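PDB 3L6D: putative oxidoreductase, which probably works as an NADP-dependent oxidoreductase of the 6-phosphogluconate dehydrogenase type, with a Rossmann-type domain joined to a helical one. Local coordinates for residues S13-G18 / K60-A65; A36-S41 / L83-V88; M126-P131 / T177-H182; Q274-M279 / T290-R295. All coordinates share one frame; numbering follows the deposited sequence. Where two conformers were deposited one is given.

Contact 1: S13-G18 / K60-A65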
loop_
_atom_site.group_PDB
_atom_site.type_symbol
_atom_site.label_atom_id
_atom_site.label_comp_id
_atom_site.label_asym_id
_atom_site.label_seq_id
_atom_site.Cartn_x
_atom_site.Cartn_y
_atom_site.Cartn_z
ATOM N N SER B 13 -34.532 -7.664 5.618
ATOM C CA SER B 13 -34.496 -8.199 6.971
ATOM C C SER B 13 -33.025 -8.519 7.221
ATOM O O SER B 13 -32.274 -8.741 6.267
ATOM C CB SER B 13 -35.312 -9.501 7.087
ATOM O OG SER B 13 -36.712 -9.230 6.924
ATOM N N VAL B 14 -32.630 -8.497 8.490
ATOM C CA VAL B 14 -31.249 -8.808 8.876
ATOM C C VAL B 14 -31.322 -9.809 10.014
ATOM O O VAL B 14 -31.974 -9.575 11.038
ATOM C CB VAL B 14 -30.472 -7.531 9.357
ATOM C CG1 VAL B 14 -28.990 -7.883 9.677
ATOM C CG2 VAL B 14 -30.505 -6.460 8.318
ATOM N N ILE B 15 -30.615 -10.885 9.823
ATOM C CA ILE B 15 -30.594 -11.932 10.770
ATOM C C ILE B 15 -29.183 -12.145 11.257
ATOM O O ILE B 15 -28.275 -12.415 10.532
ATOM C CB ILE B 15 -31.157 -13.155 10.154
ATOM C CG1 ILE B 15 -32.645 -13.016 10.043
ATOM C CG2 ILE B 15 -30.806 -14.343 10.942
ATOM C CD1 ILE B 15 -33.235 -14.138 9.478
ATOM N N GLY B 16 -29.068 -12.020 12.548
ATOM C CA GLY B 16 -27.824 -12.071 13.253
ATOM C C GLY B 16 -27.481 -10.641 13.543
ATOM O O GLY B 16 -27.328 -9.845 12.653
ATOM N N LEU B 17 -27.328 -10.329 14.812
ATOM C CA LEU B 17 -27.046 -8.980 15.210
ATOM C C LEU B 17 -25.894 -8.995 16.152
ATOM O O LEU B 17 -26.017 -8.640 17.297
ATOM C CB LEU B 17 -28.237 -8.400 15.936
ATOM C CG LEU B 17 -29.610 -8.744 15.395
ATOM C CD1 LEU B 17 -30.702 -8.183 16.198
ATOM C CD2 LEU B 17 -29.727 -8.344 13.943
ATOM N N GLY B 18 -24.757 -9.360 15.597
ATOM C CA GLY B 18 -23.451 -9.198 16.167
ATOM C C GLY B 18 -22.986 -7.870 15.636
ATOM O O GLY B 18 -23.752 -7.142 15.067
ATOM N N LYS B 60 -38.498 -17.427 10.412
ATOM C CA LYS B 60 -39.452 -17.510 9.311
ATOM C C LYS B 60 -40.214 -16.207 9.099
ATOM O O LYS B 60 -40.451 -15.821 7.956
ATOM C CB LYS B 60 -40.394 -18.735 9.411
ATOM C CG LYS B 60 -41.390 -18.749 10.570
ATOM C CD LYS B 60 -42.177 -20.084 10.630
ATOM C CE LYS B 60 -42.550 -20.414 12.084
ATOM N NZ LYS B 60 -43.812 -19.701 12.448
ATOM N N ALA B 61 -40.564 -15.520 10.187
ATOM C CA ALA B 61 -41.229 -14.224 10.060
ATOM C C ALA B 61 -40.334 -13.154 9.389
ATOM O O ALA B 61 -40.803 -12.361 8.581
ATOM C CB ALA B 61 -41.734 -13.729 11.444
ATOM N N ALA B 62 -39.072 -13.135 9.763
ATOM C CA ALA B 62 -38.085 -12.206 9.185
ATOM C C ALA B 62 -37.891 -12.470 7.669
ATOM O O ALA B 62 -37.837 -11.526 6.854
ATOM C CB ALA B 62 -36.786 -12.328 9.930
ATOM N N LEU B 63 -37.833 -13.759 7.293
ATOM C CA LEU B 63 -37.743 -14.143 5.881
ATOM C C LEU B 63 -38.942 -13.695 5.082
ATOM O O LEU B 63 -38.781 -13.193 3.950
ATOM C CB LEU B 63 -37.533 -15.664 5.718
ATOM C CG LEU B 63 -36.163 -16.129 6.202
ATOM C CD1 LEU B 63 -36.121 -17.689 6.236
ATOM C CD2 LEU B 63 -35.067 -15.562 5.275
ATOM N N SER B 64 -40.133 -13.823 5.690
ATOM C CA SER B 64 -41.380 -13.502 5.020
ATOM C C SER B 64 -41.547 -12.001 4.889
ATOM O O SER B 64 -42.158 -11.512 3.928
ATOM C CB SER B 64 -42.588 -14.134 5.765
ATOM O OG SER B 64 -42.529 -15.560 5.669
ATOM N N ALA B 65 -40.985 -11.265 5.842
ATOM C CA ALA B 65 -41.283 -9.816 5.967
ATOM C C ALA B 65 -40.701 -8.961 4.853
ATOM O O ALA B 65 -41.190 -7.851 4.621
ATOM C CB ALA B 65 -40.806 -9.276 7.312
#
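Ser13 and Ala62 hold strand 12-15 and helix 59-65 together at the tight centre of this contact, where their CA atoms come within 5.8 Å of each other. The hydroxyl of Ser13 donates a hydrogen bond to a backbone carbonyl of the helix, with 2.6 Å between Ser13 OG and Ala62 O. It reaches the oxygen at a C=O...donor angle of 133°, tilted out of the carbonyl plane. With chi1 at -68°, OG stands beside the backbone N of its own residue and points into the gap between strand and helix; the same hydroxyl is also hydrogen-bonded to Ser66 OG. Two residues on, Ile15 sends its extended CG1 branch to the same alanine, and Ile15 CD1 ends 4.0 Å from Ala62 CB. Ala65 adds a looser touch, its CB lying 4.1 Å from Ser13 OG.

The far side of the helix is different. At Lys60 and Ser64 the CB atoms point away from the strand, and Ser64 is exposed, while Leu63 packs on Val88 and Leu92. The axes of segments 13-15 and 60-65 approach to 8.1 Å and run roughly antiparallel, at 150°. Helix 59-65, leading from strand 54-55 to the parallel strand 68-71, thus packs on strand 12-15, which runs into a turn containing Gly16 and Gly18, as in a Rossmann-type dinucleotide-binding fold, consistent with a GxGxxG cofactor loop.

Contact 2: A36-S41 / L83-V88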
loop_
_atom_site.group_PDB
_atom_site.type_symbol
_atom_site.label_atom_id
_atom_site.label_comp_id
_atom_site.label_asym_id
_atom_site.label_seq_id
_atom_site.Cartn_x
_atom_site.Cartn_y
_atom_site.Cartn_z
ATOM N N ALA B 36 -36.457 -5.149 9.135
ATOM C CA ALA B 36 -36.933 -6.076 10.126
ATOM C C ALA B 36 -35.749 -6.935 10.549
ATOM O O ALA B 36 -34.840 -7.171 9.758
ATOM C CB ALA B 36 -38.073 -6.933 9.548
ATOM N N ILE B 37 -35.737 -7.338 11.819
ATOM C CA ILE B 37 -34.574 -8.075 12.382
ATOM C C ILE B 37 -35.041 -9.242 13.208
ATOM O O ILE B 37 -36.201 -9.288 13.710
ATOM C CB ILE B 37 -33.666 -7.171 13.281
ATOM C CG1 ILE B 37 -34.478 -6.676 14.502
ATOM C CG2 ILE B 37 -33.009 -5.985 12.431
ATOM C CD1 ILE B 37 -33.639 -5.974 15.554
ATOM N N TRP B 38 -34.116 -10.189 13.378
ATOM C CA TRP B 38 -34.312 -11.278 14.318
ATOM C C TRP B 38 -32.931 -11.629 14.815
ATOM O O TRP B 38 -31.964 -11.572 14.070
ATOM C CB TRP B 38 -34.944 -12.517 13.654
ATOM C CG TRP B 38 -35.089 -13.688 14.630
ATOM C CD1 TRP B 38 -36.158 -13.971 15.443
ATOM C CD2 TRP B 38 -34.109 -14.684 14.900
ATOM N NE1 TRP B 38 -35.902 -15.109 16.196
ATOM C CE2 TRP B 38 -34.650 -15.562 15.876
ATOM C CE3 TRP B 38 -32.832 -14.933 14.398
ATOM C CZ2 TRP B 38 -33.933 -16.658 16.376
ATOM C CZ3 TRP B 38 -32.113 -16.024 14.908
ATOM C CH2 TRP B 38 -32.672 -16.864 15.878
ATOM N N ASN B 39 -32.858 -11.979 16.090
ATOM C CA ASN B 39 -31.662 -12.483 16.668
ATOM C C ASN B 39 -31.906 -13.189 17.977
ATOM O O ASN B 39 -33.050 -13.407 18.384
ATOM C CB ASN B 39 -30.732 -11.340 16.975
ATOM C CG ASN B 39 -29.324 -11.782 17.035
ATOM O OD1 ASN B 39 -28.744 -12.096 16.013
ATOM N ND2 ASN B 39 -28.766 -11.858 18.233
ATOM N N ARG B 40 -30.794 -13.508 18.643
ATOM C CA ARG B 40 -30.789 -14.036 20.022
ATOM C C ARG B 40 -30.203 -13.011 21.027
ATOM O O ARG B 40 -29.889 -13.364 22.178
ATOM C CB ARG B 40 -29.996 -15.347 20.051
ATOM C CG ARG B 40 -30.379 -16.357 18.938
ATOM C CD ARG B 40 -29.746 -17.741 19.214
ATOM N NE ARG B 40 -30.106 -18.790 18.249
ATOM C CZ ARG B 40 -30.815 -19.885 18.542
ATOM N NH1 ARG B 40 -31.257 -20.100 19.782
ATOM N NH2 ARG B 40 -31.092 -20.779 17.593
ATOM N N SER B 41 -30.069 -11.742 20.617
ATOM C CA SER B 41 -29.292 -10.747 21.421
ATOM C C SER B 41 -30.066 -9.566 21.994
ATOM O O SER B 41 -30.263 -8.561 21.312
ATOM C CB SER B 41 -28.069 -10.196 20.666
ATOM O OG SER B 41 -27.551 -9.043 21.314
ATOM N N LEU B 83 -31.441 -22.169 9.171
ATOM C CA LEU B 83 -32.159 -22.706 8.010
ATOM C C LEU B 83 -33.004 -23.955 8.326
ATOM O O LEU B 83 -33.937 -24.291 7.583
ATOM C CB LEU B 83 -31.192 -23.034 6.856
ATOM C CG LEU B 83 -30.695 -21.990 5.832
ATOM C CD1 LEU B 83 -31.727 -20.905 5.469
ATOM C CD2 LEU B 83 -29.473 -21.365 6.350
ATOM N N GLY B 84 -32.663 -24.640 9.413
ATOM C CA GLY B 84 -33.376 -25.859 9.811
ATOM C C GLY B 84 -34.571 -25.588 10.705
ATOM O O GLY B 84 -35.374 -26.484 10.956
HETATM N N MSE B 85 -34.706 -24.350 11.173
HETATM C CA MSE B 85 -35.772 -24.006 12.130
HETATM C C MSE B 85 -37.194 -24.207 11.572
HETATM O O MSE B 85 -37.364 -24.337 10.354
HETATM C CB MSE B 85 -35.566 -22.589 12.672
HETATM C CG MSE B 85 -34.530 -22.535 13.780
HETATM SE SE MSE B 85 -33.999 -20.716 14.259
HETATM C CE MSE B 85 -34.085 -20.975 16.218
ATOM N N PRO B 86 -38.217 -24.257 12.462
ATOM C CA PRO B 86 -39.598 -24.588 12.024
ATOM C C PRO B 86 -40.141 -23.672 10.924
ATOM O O PRO B 86 -40.193 -22.448 11.119
ATOM C CB PRO B 86 -40.434 -24.437 13.311
ATOM C CG PRO B 86 -39.532 -23.746 14.307
ATOM C CD PRO B 86 -38.132 -24.090 13.928
ATOM N N GLY B 87 -40.505 -24.263 9.780
ATOM C CA GLY B 87 -41.148 -23.534 8.659
ATOM C C GLY B 87 -40.240 -22.605 7.859
ATOM O O GLY B 87 -40.693 -21.803 7.031
ATOM N N VAL B 88 -38.951 -22.694 8.118
ATOM C CA VAL B 88 -38.002 -21.859 7.419
ATOM C C VAL B 88 -37.941 -22.224 5.945
ATOM O O VAL B 88 -38.019 -21.340 5.103
ATOM C CB VAL B 88 -36.614 -21.891 8.103
ATOM C CG1 VAL B 88 -35.542 -21.232 7.216
ATOM C CG2 VAL B 88 -36.723 -21.159 9.425
#
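Met85, a selenomethionine, reaches across to Trp38 and Arg40 in a Met-aromatic contact at the surface of the Rossmann-type domain. It contributes more buried area than either partner, although its side chain is poorly ordered. Its selenium lies 5.1 Å from the centroid of the six-membered ring of Trp38, and the line between them is 40° off the ring normal, an oblique approach. The methyl lies near one corner of the ring, with Met85 CE 4.3 Å from Trp38 CZ2.

Trp38 closes strand 35-38. Its CG is anti to the backbone N (chi1 177°), which swings the indole out from the strand toward Met85; the ring also packs on Ile15 and Val59, and Val59 touches Met85 as well. Arg40 belongs to the loop that follows the strand. From CG to NE its chain is extended, and it meets Met85 from the opposite direction; guanidinium and methyl meet obliquely. A long, weak ion pair joins the same arginine to Glu81.

The loop after the second strand of a Rossmann fold commonly borders the adenosine end of the cofactor, and Asn39 and Arg40 are consistent with that placement here. On the other segment, Met85 opens a type II beta turn, closed by a 3.2 Å hydrogen bond from Val88 N to Met85 O. Across the contact, the nearest approach is that of Met85 CE to Arg40 NH2, at 3.3 Å.

Contact 3: M126-P131 / T177-H182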
loop_
_atom_site.group_PDB
_atom_site.type_symbol
_atom_site.label_atom_id
_atom_site.label_comp_id
_atom_site.label_asym_id
_atom_site.label_seq_id
_atom_site.Cartn_x
_atom_site.Cartn_y
_atom_site.Cartn_z
HETATM N N MSE B 126 -19.045 -10.631 0.323
HETATM C CA MSE B 126 -17.840 -10.321 1.101
HETATM C C MSE B 126 -17.725 -8.793 1.139
HETATM O O MSE B 126 -17.699 -8.134 0.102
HETATM C CB MSE B 126 -16.591 -10.935 0.471
HETATM C CG MSE B 126 -16.305 -12.392 0.870
HETATM SE SE MSE B 126 -15.936 -13.525 -0.706
HETATM C CE MSE B 126 -17.554 -12.906 -1.585
ATOM N N ILE B 127 -17.618 -8.250 2.329
ATOM C CA ILE B 127 -17.471 -6.831 2.405
ATOM C C ILE B 127 -16.040 -6.474 2.741
ATOM O O ILE B 127 -15.526 -6.877 3.739
ATOM C CB ILE B 127 -18.469 -6.195 3.330
ATOM C CG1 ILE B 127 -18.226 -4.719 3.391
ATOM C CG2 ILE B 127 -18.398 -6.775 4.681
ATOM C CD1 ILE B 127 -19.436 -3.981 3.483
ATOM N N VAL B 128 -15.405 -5.723 1.864
ATOM C CA VAL B 128 -14.040 -5.352 2.075
ATOM C C VAL B 128 -13.947 -4.114 2.928
ATOM O O VAL B 128 -13.560 -3.086 2.479
ATOM C CB VAL B 128 -13.328 -5.153 0.761
ATOM C CG1 VAL B 128 -11.861 -5.198 0.951
ATOM C CG2 VAL B 128 -13.734 -6.204 -0.188
ATOM N N ALA B 129 -14.323 -4.248 4.175
ATOM C CA ALA B 129 -14.312 -3.120 5.054
ATOM C C ALA B 129 -14.329 -3.527 6.484
ATOM O O ALA B 129 -14.750 -4.594 6.807
ATOM C CB ALA B 129 -15.486 -2.263 4.770
ATOM N N TYR B 130 -13.886 -2.644 7.341
ATOM C CA TYR B 130 -14.131 -2.801 8.765
ATOM C C TYR B 130 -15.519 -2.234 9.015
ATOM O O TYR B 130 -15.988 -1.398 8.227
ATOM C CB TYR B 130 -13.041 -2.095 9.583
ATOM C CG TYR B 130 -11.698 -2.790 9.467
ATOM C CD1 TYR B 130 -11.458 -3.980 10.137
ATOM C CD2 TYR B 130 -10.688 -2.288 8.631
ATOM C CE1 TYR B 130 -10.240 -4.635 10.023
ATOM C CE2 TYR B 130 -9.447 -2.956 8.508
ATOM C CZ TYR B 130 -9.243 -4.117 9.205
ATOM O OH TYR B 130 -8.029 -4.782 9.143
ATOM N N PRO B 131 -16.194 -2.681 10.111
ATOM C CA PRO B 131 -17.551 -2.229 10.410
ATOM C C PRO B 131 -17.685 -0.729 10.350
ATOM O O PRO B 131 -18.685 -0.260 9.862
ATOM C CB PRO B 131 -17.790 -2.748 11.843
ATOM C CG PRO B 131 -17.040 -4.057 11.848
ATOM C CD PRO B 131 -15.787 -3.790 11.009
ATOM N N THR B 177 -9.633 -14.017 -2.111
ATOM C CA THR B 177 -8.464 -14.550 -1.435
ATOM C C THR B 177 -7.190 -13.721 -1.723
ATOM O O THR B 177 -6.494 -13.287 -0.793
ATOM C CB THR B 177 -8.263 -16.062 -1.783
ATOM O OG1 THR B 177 -9.376 -16.795 -1.252
ATOM C CG2 THR B 177 -6.969 -16.598 -1.175
ATOM N N VAL B 178 -6.905 -13.479 -3.005
ATOM C CA VAL B 178 -5.721 -12.765 -3.372
ATOM C C VAL B 178 -5.844 -11.256 -3.039
ATOM O O VAL B 178 -4.836 -10.613 -2.700
ATOM C CB VAL B 178 -5.359 -13.027 -4.898
ATOM C CG1 VAL B 178 -5.348 -14.550 -5.170
ATOM C CG2 VAL B 178 -6.329 -12.350 -5.835
ATOM N N LEU B 179 -7.055 -10.703 -3.121
ATOM C CA LEU B 179 -7.266 -9.301 -2.710
ATOM C C LEU B 179 -6.920 -9.126 -1.214
ATOM O O LEU B 179 -6.244 -8.167 -0.845
ATOM C CB LEU B 179 -8.705 -8.855 -2.942
ATOM C CG LEU B 179 -9.095 -7.498 -2.364
ATOM C CD1 LEU B 179 -8.588 -6.433 -3.289
ATOM C CD2 LEU B 179 -10.602 -7.392 -2.244
ATOM N N HIS B 180 -7.387 -10.044 -0.365
ATOM C CA HIS B 180 -7.121 -9.894 1.066
ATOM C C HIS B 180 -5.645 -10.218 1.387
ATOM O O HIS B 180 -5.065 -9.583 2.285
ATOM C CB HIS B 180 -8.102 -10.682 1.939
ATOM C CG HIS B 180 -9.467 -10.077 1.983
ATOM N ND1 HIS B 180 -10.404 -10.288 0.996
ATOM C CD2 HIS B 180 -10.045 -9.240 2.878
ATOM C CE1 HIS B 180 -11.510 -9.631 1.295
ATOM N NE2 HIS B 180 -11.309 -8.966 2.420
ATOM N N ALA B 181 -5.042 -11.160 0.645
ATOM C CA ALA B 181 -3.620 -11.423 0.813
ATOM C C ALA B 181 -2.828 -10.111 0.599
ATOM O O ALA B 181 -2.010 -9.736 1.446
ATOM C CB ALA B 181 -3.112 -12.533 -0.126
ATOM N N HIS B 182 -3.112 -9.400 -0.490
ATOM C CA HIS B 182 -2.416 -8.142 -0.756
ATOM C C HIS B 182 -2.704 -7.075 0.287
ATOM O O HIS B 182 -1.751 -6.423 0.793
ATOM C CB HIS B 182 -2.707 -7.597 -2.151
ATOM C CG HIS B 182 -2.337 -6.153 -2.317
ATOM N ND1 HIS B 182 -1.062 -5.678 -2.067
ATOM C CD2 HIS B 182 -3.082 -5.075 -2.658
ATOM C CE1 HIS B 182 -1.039 -4.370 -2.268
ATOM N NE2 HIS B 182 -2.245 -3.984 -2.643
#
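Val128 reaches from strand 121-128 to Leu179 and His180 on helix 169-199. Its CB points at the helix and splits into two methyl groups with different work. CG2, beside the backbone N, meets Leu179 tip to tip, with Val128 CG2 3.9 Å from Leu179 CD2. CG1, anti to that N at a chi1 of -162°, touches two residues at once: Val128 CG1 is 4.1 Å from Leu179 CD2 and equally far from NE2 of His180. The imidazole arrives at a slant to the valine; its other nitrogen, ND1, is hydrogen-bonded to Ala176 O one turn back in the helix. No hydrogen bond spans the two segments; the join rests on van der Waals contact, apolar between Val128 and Leu179.

Val128 is also the centre of an inverse gamma turn, with a weak 2.9 Å bond from Ala129 N to Ile127 O. Beyond it, Tyr130 reaches the second subunit, where its OH is hydrogen-bonded to His245 of that chain. A Rossmann-type domain meeting a long helix that leads into an all-helical, dimer-forming domain is characteristic of the 6-phosphogluconate dehydrogenase-like family.

Contact 4: Q274-M279 / T290-R295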
loop_
_atom_site.group_PDB
_atom_site.type_symbol
_atom_site.label_atom_id
_atom_site.label_comp_id
_atom_site.label_asym_id
_atom_site.label_seq_id
_atom_site.Cartn_x
_atom_site.Cartn_y
_atom_site.Cartn_z
ATOM N N GLN B 274 15.204 -11.421 -5.725
ATOM C CA GLN B 274 16.480 -12.088 -6.062
ATOM C C GLN B 274 16.160 -13.271 -6.981
ATOM O O GLN B 274 16.745 -13.412 -8.058
ATOM C CB GLN B 274 17.237 -12.511 -4.798
ATOM C CG GLN B 274 17.721 -11.346 -3.897
ATOM C CD GLN B 274 18.918 -10.571 -4.460
ATOM O OE1 GLN B 274 19.604 -11.038 -5.373
ATOM N NE2 GLN B 274 19.179 -9.386 -3.903
ATOM N N ARG B 275 15.173 -14.087 -6.601
ATOM C CA ARG B 275 14.795 -15.227 -7.432
ATOM C C ARG B 275 14.302 -14.863 -8.856
ATOM O O ARG B 275 14.703 -15.515 -9.830
ATOM C CB ARG B 275 13.772 -16.112 -6.730
ATOM C CG ARG B 275 13.727 -17.515 -7.314
ATOM C CD ARG B 275 12.528 -18.252 -6.818
ATOM N NE ARG B 275 11.320 -17.696 -7.396
ATOM C CZ ARG B 275 10.436 -18.394 -8.091
ATOM N NH1 ARG B 275 10.619 -19.692 -8.273
ATOM N NH2 ARG B 275 9.358 -17.785 -8.571
ATOM N N ALA B 276 13.461 -13.834 -8.976
ATOM C CA ALA B 276 13.073 -13.302 -10.288
ATOM C C ALA B 276 14.318 -12.919 -11.100
ATOM O O ALA B 276 14.401 -13.204 -12.314
ATOM C CB ALA B 276 12.133 -12.088 -10.142
ATOM N N ALA B 277 15.280 -12.282 -10.430
ATOM C CA ALA B 277 16.565 -11.937 -11.069
ATOM C C ALA B 277 17.286 -13.190 -11.579
ATOM O O ALA B 277 17.753 -13.215 -12.717
ATOM C CB ALA B 277 17.447 -11.155 -10.120
ATOM N N ALA B 278 17.348 -14.236 -10.753
ATOM C CA ALA B 278 18.054 -15.463 -11.125
ATOM C C ALA B 278 17.310 -16.216 -12.234
ATOM O O ALA B 278 17.853 -17.137 -12.837
ATOM C CB ALA B 278 18.245 -16.364 -9.898
HETATM N N MSE B 279 16.067 -15.820 -12.505
HETATM C CA MSE B 279 15.256 -16.489 -13.513
HETATM C C MSE B 279 15.321 -15.816 -14.877
HETATM O O MSE B 279 14.626 -16.229 -15.797
HETATM C CB MSE B 279 13.788 -16.591 -13.059
HETATM C CG MSE B 279 13.485 -17.743 -12.095
HETATM SE SE MSE B 279 11.613 -17.727 -11.446
HETATM C CE MSE B 279 10.694 -18.280 -13.106
ATOM N N THR B 290 5.874 -10.092 -11.132
ATOM C CA THR B 290 4.618 -10.795 -11.331
ATOM C C THR B 290 4.745 -12.116 -12.105
ATOM O O THR B 290 4.199 -13.164 -11.670
ATOM C CB THR B 290 3.585 -9.852 -12.017
ATOM O OG1 THR B 290 3.435 -8.675 -11.191
ATOM C CG2 THR B 290 2.246 -10.523 -12.115
ATOM N N LYS B 291 5.437 -12.073 -13.245
ATOM C CA LYS B 291 5.606 -13.251 -14.110
ATOM C C LYS B 291 6.397 -14.393 -13.462
ATOM O O LYS B 291 6.211 -15.552 -13.844
ATOM C CB LYS B 291 6.265 -12.867 -15.444
ATOM C CG LYS B 291 5.361 -12.098 -16.417
ATOM C CD LYS B 291 6.148 -11.122 -17.322
ATOM C CE LYS B 291 7.066 -11.798 -18.308
ATOM N NZ LYS B 291 7.998 -10.832 -18.978
ATOM N N SER B 292 7.240 -14.079 -12.478
ATOM C CA SER B 292 8.077 -15.080 -11.807
ATOM C C SER B 292 7.242 -16.068 -10.993
ATOM O O SER B 292 7.706 -17.169 -10.647
ATOM C CB SER B 292 9.173 -14.419 -10.945
ATOM O OG SER B 292 8.700 -13.910 -9.700
ATOM N N PHE B 293 5.992 -15.696 -10.719
ATOM C CA PHE B 293 5.086 -16.613 -10.037
ATOM C C PHE B 293 4.384 -17.611 -10.960
ATOM O O PHE B 293 3.722 -18.550 -10.487
ATOM C CB PHE B 293 4.075 -15.827 -9.207
ATOM C CG PHE B 293 4.709 -15.038 -8.097
ATOM C CD1 PHE B 293 5.006 -13.697 -8.260
ATOM C CD2 PHE B 293 5.009 -15.653 -6.879
ATOM C CE1 PHE B 293 5.594 -12.975 -7.235
ATOM C CE2 PHE B 293 5.610 -14.942 -5.841
ATOM C CZ PHE B 293 5.896 -13.598 -6.014
ATOM N N ALA B 294 4.517 -17.407 -12.270
ATOM C CA ALA B 294 3.732 -18.172 -13.246
ATOM C C ALA B 294 4.096 -19.653 -13.259
ATOM O O ALA B 294 5.245 -20.012 -12.988
ATOM C CB ALA B 294 3.877 -17.576 -14.630
ATOM N N ARG B 295 3.107 -20.508 -13.539
ATOM C CA ARG B 295 3.342 -21.934 -13.774
ATOM C C ARG B 295 4.207 -22.101 -15.027
ATOM O O ARG B 295 5.285 -22.695 -14.984
ATOM C CB ARG B 295 1.996 -22.660 -13.917
ATOM C CG ARG B 295 2.083 -24.081 -14.450
ATOM C CD ARG B 295 0.814 -24.864 -14.158
ATOM N NE ARG B 295 1.072 -26.296 -14.313
ATOM C CZ ARG B 295 0.320 -27.255 -13.791
ATOM N NH1 ARG B 295 0.646 -28.519 -13.985
ATOM N NH2 ARG B 295 -0.754 -26.954 -13.076
HETATM O O HOH W 1 10.352 -14.872 -7.576
#
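Arg275 and Ser292 form the polar half of this contact, between the last part of helix 264-281 and the C-terminal loop. The arginine has CG anti to its backbone N (chi1 -160°) and bends at chi3, which lays the guanidinium alongside the loop. Its edge is turned to the serine backbone, and Arg275 NH2 lies 2.7 Å from Ser292 O. A water in the guanidinium plane spans the two residues: it accepts from Arg275 NE at 3.0 Å and donates to Ser292 OG at 2.9 Å. That hydroxyl is also hydrogen-bonded to Thr289 O, so a backbone carbonyl and the water both hold it.

Next along the helix, Ala276 supplies the close apolar contact, with its CB 3.9 Å from Ser292 CB; Ala276 CA and Ser292 CA, 5.5 Å apart, are the closest CA pair. One turn after Arg275 comes Met279, a selenomethionine. Its chain, likewise bent at chi3, brings the selenium over the centre of one guanidinium face, 3.6 Å above the plane, and Met279 SE is also 4.1 Å from Ser292 CB. Ser292 is thus met by three helix residues, and the guanidinium has selenium over one face, and the water and Ser292 O at its edge.

The loop therefore folds back on the helix it follows, and Phe293 and Ser292 touch that helix again at Val272 and Tyr281. Helix 242-259 packs on the segment through Leu242, which touches Ala276 and Ala277, while Arg275 reaches Trp262 of the second subunit.

Contacts 1 and 2 are close neighbours, their centres 6 Å apart, and join through adjacent strands 12-15 and 35-38; a probable hydrogen bond of 2.6 Å links Leu17 N to Asn39 OD1, tying the glycine-rich turn to the loop after the second strand. The glycine turn and this loop probably border the dinucleotide site. Contact 3, where the Rossmann-type domain meets the long helix, reaches the same sheet, its centre about 25 Å from that of contact 1. Contact 4 belongs to the helical domain, about 26 Å from contact 3 and 50 Å from contact 1 between centres. Contacts 3 and 4 both touch the second subunit, whereas contacts 1 and 2 do not.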